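Local coordinates for protein probable fumarate reductase Ifc3 (Shewanella frigidimarina, PDB 1QO8) that catalyses the essentially one-way reduction of fumarate to succinate, using FAD and four covalently attached haems, and may take part in electron transport to Fe(3+), at residues Ala223-Leu228 / His240-Gly245. Residues are numbered along the deposited sequence; the frame is centred on the assembly and turned at random.
Sequences ANLDDL and HRPHGG
With CG anti to the backbone N (chi1 -177°), N224 carries its amide oxygen across to H243 N at the open end of a beta hairpin, strands 227-229 and 239-241 of the FAD-binding region, while H240 CG is anti to its carbonyl carbon and L228 CG to its backbone N, bringing ring and methyl together. N224 OD1 accepts two amides: D226 N at 3.0 Å, closing an Asx turn, and, almost straight, H243 N at 2.8 Å. The donors grip it from opposite faces of the amide, neither in plane. Asparagine suits this place: its carbonyl accepts while ND2 bonds weakly to D226 OD2 (D226 OD1 is held by Q174 NE2); an alanine here, without OD1, loses both amide bonds and would probably loosen the bend at D226 and the hold on H243. A classic beta bulge follows, D226 and D227 both facing R241. R241 O takes D227 N at 2.8 Å in its carbonyl plane, and R241 N returns a bond to D227 O. D227 and R241 side chains run alongside, charges not in contact; the long arginine's NE bonds weakly to A164 O, beside G165 (probable succinate site) and G166 (FAD site). On the other face, buried H240 bonds through its ring nitrogens to T172 OG1 and M167 O. L228 CD1 makes a CH-pi contact over the flat imidazole, 4.1 Å from its centroid, and L225 O lies at the edge, 3.9 Å from H240 CD2.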
ATOM      1  N   ALA A 223      35.952 -11.200  -6.783  1.00 47.22           N
ATOM      2  CA  ALA A 223      35.431 -11.387  -5.455  1.00 48.01           C
ATOM      3  C   ALA A 223      35.767 -12.770  -4.917  1.00 48.05           C
ATOM      4  O   ALA A 223      35.783 -13.754  -5.658  1.00 47.09           O
ATOM      5  CB  ALA A 223      33.919 -11.231  -5.403  1.00 48.74           C
ATOM      6  N   ASN A 224      36.037 -12.815  -3.618  1.00 45.90           N
ATOM      7  CA  ASN A 224      36.154 -14.137  -3.004  1.00 47.65           C
ATOM      8  C   ASN A 224      34.827 -14.474  -2.293  1.00 46.52           C
ATOM      9  O   ASN A 224      34.381 -13.768  -1.422  1.00 47.10           O
ATOM     10  CB  ASN A 224      37.366 -14.203  -2.080  1.00 45.94           C
ATOM     11  CG  ASN A 224      37.529 -15.604  -1.484  1.00 48.22           C
ATOM     12  OD1 ASN A 224      36.736 -16.106  -0.691  1.00 42.48           O
ATOM     13  ND2 ASN A 224      38.640 -16.282  -1.848  1.00 49.74           N
ATOM     14  N   LEU A 225      34.186 -15.580  -2.600  1.00 48.19           N
ATOM     15  CA  LEU A 225      33.029 -16.100  -1.876  1.00 51.20           C
ATOM     16  C   LEU A 225      33.256 -17.591  -1.617  1.00 52.43           C
ATOM     17  O   LEU A 225      32.438 -18.439  -1.934  1.00 50.54           O
ATOM     18  CB  LEU A 225      31.745 -15.860  -2.679  1.00 50.30           C
ATOM     19  CG  LEU A 225      31.419 -14.377  -3.021  1.00 49.46           C
ATOM     20  CD1 LEU A 225      30.346 -14.335  -4.088  1.00 49.57           C
ATOM     21  CD2 LEU A 225      31.079 -13.659  -1.723  1.00 46.09           C
ATOM     22  N   ASP A 226      34.399 -17.944  -1.001  1.00 52.77           N
ATOM     23  CA  ASP A 226      34.662 -19.359  -0.744  1.00 51.66           C
ATOM     24  C   ASP A 226      34.063 -19.940   0.518  1.00 50.94           C
ATOM     25  O   ASP A 226      34.037 -21.191   0.614  1.00 50.60           O
ATOM     26  CB  ASP A 226      36.195 -19.644  -0.764  1.00 53.50           C
ATOM     27  CG  ASP A 226      36.777 -19.622  -2.161  1.00 55.99           C
ATOM     28  OD1 ASP A 226      36.138 -19.782  -3.224  1.00 54.11           O
ATOM     29  OD2 ASP A 226      37.998 -19.417  -2.284  1.00 57.96           O
ATOM     30  N   ASP A 227      33.719 -19.188   1.557  1.00 48.84           N
ATOM     31  CA  ASP A 227      33.169 -19.748   2.774  1.00 50.46           C
ATOM     32  C   ASP A 227      31.705 -20.131   2.534  1.00 51.64           C
ATOM     33  O   ASP A 227      30.970 -19.406   1.863  1.00 49.52           O
ATOM     34  CB  ASP A 227      33.338 -18.850   3.969  1.00 53.07           C
ATOM     35  CG  ASP A 227      32.790 -19.096   5.361  1.00 57.70           C
ATOM     36  OD1 ASP A 227      31.600 -18.834   5.713  1.00 55.32           O
ATOM     37  OD2 ASP A 227      33.565 -19.441   6.313  1.00 57.66           O
ATOM     38  N   LEU A 228      31.327 -21.316   3.013  1.00 48.68           N
ATOM     39  CA  LEU A 228      29.977 -21.833   2.818  1.00 52.58           C
ATOM     40  C   LEU A 228      29.326 -22.109   4.170  1.00 53.27           C
ATOM     41  O   LEU A 228      29.845 -22.896   4.972  1.00 53.75           O
ATOM     42  CB  LEU A 228      29.959 -23.118   1.977  1.00 50.76           C
ATOM     43  CG  LEU A 228      28.582 -23.730   1.727  1.00 50.89           C
ATOM     44  CD1 LEU A 228      27.716 -22.894   0.793  1.00 51.32           C
ATOM     45  CD2 LEU A 228      28.663 -25.143   1.115  1.00 48.28           C
ATOM     46  N   HIS A 240      27.231 -18.089   0.558  1.00 48.05           N
ATOM     47  CA  HIS A 240      28.615 -17.876   0.213  1.00 46.48           C
ATOM     48  C   HIS A 240      29.069 -16.473   0.669  1.00 47.60           C
ATOM     49  O   HIS A 240      28.324 -15.534   0.455  1.00 44.42           O
ATOM     50  CB  HIS A 240      28.795 -17.993  -1.279  1.00 46.29           C
ATOM     51  CG  HIS A 240      28.294 -19.260  -1.892  1.00 46.38           C
ATOM     52  ND1 HIS A 240      26.972 -19.629  -1.942  1.00 47.16           N
ATOM     53  CD2 HIS A 240      29.000 -20.269  -2.485  1.00 47.59           C
ATOM     54  CE1 HIS A 240      26.852 -20.812  -2.527  1.00 47.45           C
ATOM     55  NE2 HIS A 240      28.068 -21.196  -2.873  1.00 47.26           N
ATOM     56  N   ARG A 241      30.164 -16.417   1.413  1.00 44.69           N
ATOM     57  CA  ARG A 241      30.807 -15.340   2.061  1.00 44.90           C
ATOM     58  C   ARG A 241      32.324 -15.446   1.737  1.00 44.35           C
ATOM     59  O   ARG A 241      32.808 -16.505   1.365  1.00 43.14           O
ATOM     60  CB  ARG A 241      30.711 -15.457   3.580  1.00 45.22           C
ATOM     61  CG  ARG A 241      29.445 -15.188   4.309  1.00 48.94           C
ATOM     62  CD  ARG A 241      29.545 -15.190   5.828  1.00 50.88           C
ATOM     63  NE  ARG A 241      28.178 -14.940   6.346  1.00 55.24           N
ATOM     64  CZ  ARG A 241      27.264 -15.849   6.673  1.00 57.86           C
ATOM     65  NH1 ARG A 241      27.326 -17.166   6.534  1.00 57.73           N
ATOM     66  NH2 ARG A 241      26.102 -15.393   7.161  1.00 58.33           N
ATOM     67  N   PRO A 242      33.054 -14.379   1.839  1.00 44.67           N
ATOM     68  CA  PRO A 242      34.501 -14.331   1.589  1.00 48.07           C
ATOM     69  C   PRO A 242      35.188 -15.292   2.554  1.00 48.84           C
ATOM     70  O   PRO A 242      34.775 -15.388   3.709  1.00 44.76           O
ATOM     71  CB  PRO A 242      34.930 -12.869   1.875  1.00 45.21           C
ATOM     72  CG  PRO A 242      33.596 -12.148   1.683  1.00 46.62           C
ATOM     73  CD  PRO A 242      32.579 -13.060   2.338  1.00 43.92           C
ATOM     74  N   HIS A 243      36.182 -16.017   2.094  1.00 54.56           N
ATOM     75  CA  HIS A 243      36.919 -16.921   3.000  1.00 60.10           C
ATOM     76  C   HIS A 243      37.327 -16.187   4.253  1.00 63.59           C
ATOM     77  O   HIS A 243      36.727 -16.296   5.349  1.00 71.30           O
ATOM     78  CB  HIS A 243      38.181 -17.460   2.327  1.00 64.10           C
ATOM     79  CG  HIS A 243      38.850 -18.566   3.109  1.00 66.79           C
ATOM     80  ND1 HIS A 243      40.183 -18.877   2.943  1.00 67.57           N
ATOM     81  CD2 HIS A 243      38.355 -19.403   4.064  1.00 66.91           C
ATOM     82  CE1 HIS A 243      40.459 -19.884   3.763  1.00 69.38           C
ATOM     83  NE2 HIS A 243      39.373 -20.223   4.462  1.00 68.30           N
ATOM     84  N   GLY A 244      38.402 -15.443   4.224  1.00 63.25           N
ATOM     85  CA  GLY A 244      38.580 -14.609   5.478  1.00 63.83           C
ATOM     86  C   GLY A 244      38.422 -13.170   4.926  1.00 66.34           C
ATOM     87  O   GLY A 244      37.650 -12.978   3.963  1.00 62.91           O
ATOM     88  N   GLY A 245      39.224 -12.250   5.463  1.00 65.73           N
ATOM     89  CA  GLY A 245      39.194 -10.902   4.849  1.00 64.66           C
ATOM     90  C   GLY A 245      37.873 -10.184   5.130  1.00 62.21           C
ATOM     91  O   GLY A 245      37.350 -10.274   6.239  1.00 59.98           O
TER